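Local coordinates for voltage-sensor containing phosphatase (PDB 3V0D), which probably dephosphorylates membrane phosphoinositides under the control of a voltage sensor, through a PTEN-like tensin-type phosphatase domain joined to a C2 domain, at residues Val207-Ile212 with Ser221-Gln226; Ile270-Met275 with Val329-Ser334. The protein carries 1 engineered substitution. All coordinates share one frame; numbering follows the deposited sequence.

Contact 1 (Val207-Ile212 with Ser221-Gln226)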
loop_
_atom_site.group_PDB
_atom_site.type_symbol
_atom_site.label_atom_id
_atom_site.label_comp_id
_atom_site.label_asym_id
_atom_site.label_seq_id
_atom_site.Cartn_x
_atom_site.Cartn_y
_atom_site.Cartn_z
ATOM N N VAL A 207 5.570 -14.111 17.091
ATOM C CA VAL A 207 4.660 -14.184 15.965
ATOM C C VAL A 207 3.860 -15.469 16.094
ATOM O O VAL A 207 4.424 -16.522 16.412
ATOM C CB VAL A 207 5.399 -14.049 14.586
ATOM C CG1 VAL A 207 6.561 -15.077 14.401
ATOM C CG2 VAL A 207 4.411 -14.092 13.428
ATOM N N THR A 208 2.551 -15.363 15.868
ATOM C CA THR A 208 1.624 -16.481 15.974
ATOM C C THR A 208 0.836 -16.551 14.682
ATOM O O THR A 208 0.283 -15.534 14.264
ATOM C CB THR A 208 0.669 -16.276 17.164
ATOM O OG1 THR A 208 1.469 -16.117 18.343
ATOM C CG2 THR A 208 -0.274 -17.468 17.340
ATOM N N ILE A 209 0.790 -17.739 14.072
ATOM C CA ILE A 209 0.052 -17.936 12.835
ATOM C C ILE A 209 -0.959 -19.050 13.064
ATOM O O ILE A 209 -0.589 -20.169 13.429
ATOM C CB ILE A 209 0.975 -18.303 11.671
ATOM C CG1 ILE A 209 2.122 -17.293 11.545
ATOM C CG2 ILE A 209 0.176 -18.440 10.383
ATOM C CD1 ILE A 209 3.163 -17.634 10.478
ATOM N N THR A 210 -2.230 -18.725 12.843
ATOM C CA THR A 210 -3.321 -19.697 12.974
ATOM C C THR A 210 -3.715 -20.262 11.622
ATOM O O THR A 210 -3.468 -19.643 10.596
ATOM C CB THR A 210 -4.542 -19.051 13.648
ATOM O OG1 THR A 210 -5.028 -17.973 12.829
ATOM C CG2 THR A 210 -4.175 -18.564 15.044
ATOM N N ALA A 211 -4.344 -21.444 11.638
ATOM C CA ALA A 211 -4.729 -22.163 10.418
ATOM C C ALA A 211 -3.512 -22.481 9.568
ATOM O O ALA A 211 -3.497 -22.259 8.356
ATOM C CB ALA A 211 -5.839 -21.442 9.619
ATOM N N ILE A 212 -2.542 -23.126 10.195
ATOM C CA ILE A 212 -1.283 -23.412 9.506
ATOM C C ILE A 212 -1.353 -24.659 8.607
ATOM O O ILE A 212 -0.601 -24.762 7.644
ATOM C CB ILE A 212 -0.102 -23.453 10.523
ATOM C CG1 ILE A 212 1.272 -23.386 9.829
ATOM C CG2 ILE A 212 -0.175 -24.685 11.442
ATOM C CD1 ILE A 212 1.565 -22.044 9.177
ATOM N N SER A 221 7.672 -25.162 9.572
ATOM C CA SER A 221 9.056 -25.530 9.361
ATOM C C SER A 221 9.648 -24.941 8.090
ATOM O O SER A 221 10.872 -24.827 7.992
ATOM C CB SER A 221 9.223 -27.057 9.355
ATOM O OG SER A 221 8.555 -27.655 8.247
ATOM N N ASP A 222 8.818 -24.599 7.105
ATOM C CA ASP A 222 9.306 -24.004 5.873
ATOM C C ASP A 222 9.476 -22.481 5.961
ATOM O O ASP A 222 10.015 -21.894 5.033
ATOM C CB ASP A 222 8.352 -24.322 4.706
ATOM C CG ASP A 222 6.901 -23.960 5.022
ATOM O OD1 ASP A 222 6.339 -24.585 5.941
ATOM O OD2 ASP A 222 6.339 -23.048 4.372
ATOM N N LEU A 223 8.990 -21.853 7.029
ATOM C CA LEU A 223 8.828 -20.408 7.049
ATOM C C LEU A 223 10.020 -19.653 7.620
ATOM O O LEU A 223 10.715 -20.121 8.539
ATOM C CB LEU A 223 7.566 -20.030 7.842
ATOM C CG LEU A 223 6.229 -20.498 7.248
ATOM C CD1 LEU A 223 5.091 -20.138 8.187
ATOM C CD2 LEU A 223 5.988 -19.931 5.851
ATOM N N SER A 224 10.169 -18.441 7.115
ATOM C CA SER A 224 11.072 -17.457 7.697
ATOM C C SER A 224 10.347 -16.115 7.672
ATOM O O SER A 224 9.393 -15.920 6.916
ATOM C CB SER A 224 12.413 -17.408 6.964
ATOM O OG SER A 224 12.218 -17.236 5.588
ATOM N N MET A 225 10.821 -15.186 8.498
ATOM C CA MET A 225 10.183 -13.877 8.634
ATOM C C MET A 225 11.264 -12.813 8.594
ATOM O O MET A 225 12.236 -12.893 9.348
ATOM C CB MET A 225 9.410 -13.788 9.951
ATOM C CG MET A 225 8.658 -12.482 10.126
ATOM S SD MET A 225 7.825 -12.340 11.709
ATOM C CE MET A 225 9.230 -12.068 12.784
ATOM N N GLN A 226 11.081 -11.829 7.727
ATOM C CA GLN A 226 11.998 -10.708 7.595
ATOM C C GLN A 226 11.280 -9.444 8.023
ATOM O O GLN A 226 10.157 -9.167 7.584
ATOM C CB GLN A 226 12.414 -10.580 6.132
ATOM C CG GLN A 226 13.464 -9.509 5.888
ATOM C CD GLN A 226 13.671 -9.271 4.420
ATOM O OE1 GLN A 226 12.719 -9.011 3.681
ATOM N NE2 GLN A 226 14.932 -9.320 3.972
#
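Three apolar pairs join Val207, Ile209 and Ile212 to Leu223 and Met225 across the interior of the PTEN-type C2 beta sandwich. Strand 202-210 belongs to its five-stranded sheet and strand 223-229 to the four-stranded one, so this is packing between facing sheets; CA of Val207 lies 9.2 Å from CA of Met225, and CA of Ile209 10.8 Å from CA of Leu223. Leu223 serves two partners with one methyl: its CD1 meets CD1 of Ile209 at 3.9 Å and CD1 of Ile212 at 4.1 Å, in each case tip to tip. Farther along, Met225 extends from its backbone until a bend at chi3 (73°) turns CE aside, and the sulfur is what faces Val207.

Around this first shell, Val256 and Cys258 of strand 255-260 lie beside Ile209 and Val207, and Val272 and Phe274 of strand 269-276 lie against Met225. Beyond the strand ends, Asp222 ties the connecting loop down, taking a hydrogen bond from the backbone N of Arg217 on OD1 and sharing another between OD2 and OG of Ser276. On Val207, CG1 sits between the backbone N and the carbonyl carbon (chi1 54°), and from there it touches SD of Met225 at 4.0 Å.

Contact 2 (Ile270-Met275 with Val329-Ser334)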
loop_
_atom_site.group_PDB
_atom_site.type_symbol
_atom_site.label_atom_id
_atom_site.label_comp_id
_atom_site.label_asym_id
_atom_site.label_seq_id
_atom_site.Cartn_x
_atom_site.Cartn_y
_atom_site.Cartn_z
ATOM N N ILE A 270 6.746 -0.328 9.385
ATOM C CA ILE A 270 7.460 -1.592 9.418
ATOM C C ILE A 270 6.802 -2.525 8.421
ATOM O O ILE A 270 5.567 -2.638 8.383
ATOM C CB ILE A 270 7.417 -2.189 10.847
ATOM C CG1 ILE A 270 7.987 -1.197 11.890
ATOM C CG2 ILE A 270 8.128 -3.537 10.922
ATOM C CD1 ILE A 270 9.423 -0.798 11.664
ATOM N N LYS A 271 7.622 -3.200 7.629
ATOM C CA LYS A 271 7.162 -4.192 6.670
ATOM C C LYS A 271 7.647 -5.553 7.138
ATOM O O LYS A 271 8.824 -5.714 7.487
ATOM C CB LYS A 271 7.762 -3.861 5.311
ATOM C CG LYS A 271 7.342 -4.762 4.185
ATOM C CD LYS A 271 8.128 -4.430 2.900
ATOM C CE LYS A 271 7.653 -5.209 1.726
ATOM N NZ LYS A 271 8.423 -4.846 0.544
ATOM N N VAL A 272 6.756 -6.532 7.139
ATOM C CA VAL A 272 7.076 -7.874 7.611
ATOM C C VAL A 272 6.761 -8.822 6.472
ATOM O O VAL A 272 5.626 -8.848 5.968
ATOM C CB VAL A 272 6.254 -8.229 8.860
ATOM C CG1 VAL A 272 6.675 -9.574 9.395
ATOM C CG2 VAL A 272 6.425 -7.146 9.934
ATOM N N ARG A 273 7.762 -9.583 6.037
ATOM C CA ARG A 273 7.631 -10.510 4.911
ATOM C C ARG A 273 7.831 -11.926 5.407
ATOM O O ARG A 273 8.764 -12.208 6.170
ATOM C CB ARG A 273 8.683 -10.222 3.840
ATOM C CG ARG A 273 8.541 -8.826 3.231
ATOM C CD ARG A 273 9.716 -8.501 2.273
ATOM N NE ARG A 273 9.686 -9.338 1.078
ATOM C CZ ARG A 273 10.489 -10.366 0.839
ATOM N NH1 ARG A 273 11.479 -10.680 1.663
ATOM N NH2 ARG A 273 10.285 -11.080 -0.256
ATOM N N PHE A 274 6.990 -12.829 4.935
ATOM C CA PHE A 274 7.103 -14.253 5.259
ATOM C C PHE A 274 7.481 -14.991 4.000
ATOM O O PHE A 274 6.785 -14.909 2.974
ATOM C CB PHE A 274 5.798 -14.804 5.854
ATOM C CG PHE A 274 5.484 -14.217 7.176
ATOM C CD1 PHE A 274 4.882 -12.955 7.257
ATOM C CD2 PHE A 274 5.817 -14.876 8.356
ATOM C CE1 PHE A 274 4.603 -12.369 8.475
ATOM C CE2 PHE A 274 5.523 -14.285 9.609
ATOM C CZ PHE A 274 4.926 -13.010 9.648
ATOM N N MET A 275 8.594 -15.724 4.087
ATOM C CA MET A 275 9.151 -16.509 2.985
ATOM C C MET A 275 9.022 -17.988 3.301
ATOM O O MET A 275 8.888 -18.366 4.470
ATOM C CB MET A 275 10.616 -16.108 2.769
ATOM C CG MET A 275 10.754 -14.683 2.241
ATOM S SD MET A 275 12.408 -14.013 2.290
ATOM C CE MET A 275 12.564 -13.762 4.048
ATOM N N VAL A 329 -2.347 -13.706 11.396
ATOM C CA VAL A 329 -0.984 -13.495 11.886
ATOM C C VAL A 329 -1.058 -12.443 12.980
ATOM O O VAL A 329 -1.647 -11.386 12.780
ATOM C CB VAL A 329 -0.039 -13.028 10.759
ATOM C CG1 VAL A 329 1.377 -12.789 11.328
ATOM C CG2 VAL A 329 0.015 -14.083 9.625
ATOM N N LYS A 330 -0.460 -12.752 14.133
ATOM C CA LYS A 330 -0.384 -11.845 15.280
ATOM C C LYS A 330 1.090 -11.585 15.606
ATOM O O LYS A 330 1.843 -12.544 15.818
ATOM C CB LYS A 330 -1.097 -12.436 16.489
ATOM C CG LYS A 330 -0.907 -11.612 17.744
ATOM C CD LYS A 330 -1.663 -12.156 18.922
ATOM C CE LYS A 330 -1.010 -13.380 19.482
ATOM N NZ LYS A 330 -1.650 -13.706 20.782
ATOM N N LEU A 331 1.477 -10.309 15.679
ATOM C CA LEU A 331 2.758 -9.937 16.253
ATOM C C LEU A 331 2.562 -9.497 17.679
ATOM O O LEU A 331 1.642 -8.708 17.970
ATOM C CB LEU A 331 3.419 -8.787 15.492
ATOM C CG LEU A 331 3.685 -9.033 14.012
ATOM C CD1 LEU A 331 4.296 -7.791 13.381
ATOM C CD2 LEU A 331 4.601 -10.231 13.828
ATOM N N THR A 332 3.405 -10.002 18.568
ATOM C CA THR A 332 3.469 -9.549 19.955
ATOM C C THR A 332 4.664 -8.612 20.085
ATOM O O THR A 332 5.724 -8.867 19.507
ATOM C CB THR A 332 3.613 -10.770 20.880
ATOM O OG1 THR A 332 2.488 -11.631 20.660
ATOM C CG2 THR A 332 3.687 -10.377 22.353
ATOM N N PHE A 333 4.498 -7.554 20.889
ATOM C CA PHE A 333 5.514 -6.509 21.045
ATOM C C PHE A 333 5.888 -6.308 22.506
ATOM O O PHE A 333 5.049 -6.486 23.402
ATOM C CB PHE A 333 4.959 -5.148 20.588
ATOM C CG PHE A 333 4.510 -5.111 19.154
ATOM C CD1 PHE A 333 3.170 -4.998 18.837
ATOM C CD2 PHE A 333 5.439 -5.161 18.113
ATOM C CE1 PHE A 333 2.754 -4.933 17.514
ATOM C CE2 PHE A 333 5.036 -5.099 16.783
ATOM C CZ PHE A 333 3.683 -4.995 16.487
ATOM N N SER A 334 7.115 -5.845 22.719
ATOM C CA SER A 334 7.496 -5.207 23.964
ATOM C C SER A 334 7.693 -3.715 23.722
ATOM O O SER A 334 8.015 -3.273 22.615
ATOM C CB SER A 334 8.772 -5.830 24.525
ATOM O OG SER A 334 9.872 -5.599 23.664
#
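Phe274 and Val329 meet across the C2 beta sandwich, as do Val272 and Leu331, alternate residues on each strand pointing into the interior. Both contacts are apolar, and all four residues are buried.

In the aromatic pair, the far end of the ring does the touching: CZ of Phe274 lies 3.9 Å from CG1 of Val329. The two side chains slide past each other in opposite directions, with the methyl approaching the ring obliquely. Val329 presents that methyl because CG1 stands anti to the backbone N (chi1 179°). The aliphatic pair is a direct meeting of branch ends, CG2 of Val272 with CD1 of Leu331 at 4.1 Å. Here CG of Leu331 is anti to its own carbonyl carbon (chi1 -58°), and with CD1 anti to CA (chi2 178°) the side chain is extended and CD1 reaches across between the sheets.

Polar interactions belong to the other face of strand 269-276, where Lys271 NZ and Arg273 NE form salt bridges with the two carboxylate oxygens of Asp286. Arg273 also uses NH1 to bond OE1 of Gln226.

Within the four-stranded sheet, strand 269-276 runs between strands 223-229 and 290-295, and Phe274 stacks on Phe290 of the latter. In the opposing five-stranded sheet, strand 328-335 lies between strands 202-210 and 303-307.

How the contacts relate
Contacts 1 and 2 are neighbouring parts of the same C2 sandwich interior, with centres about 10 Å apart, and each bridges the same two sheets. Strands 202-210 and 328-335 are adjacent in one sheet, joined where Lys330 N lies 2.9 Å from Thr208 O in a probable hydrogen bond. Strands 223-229 and 269-276 are adjacent in the other, where Gln226 N lies 2.8 Å from Arg273 O, again a probable hydrogen bond. Between the contacts the packing is continuous: Met225 CG approaches Val272 CG1 to 3.6 Å, and Val207 also touches Val329 and Leu331. Both contacts are internal packing of the C2 fold.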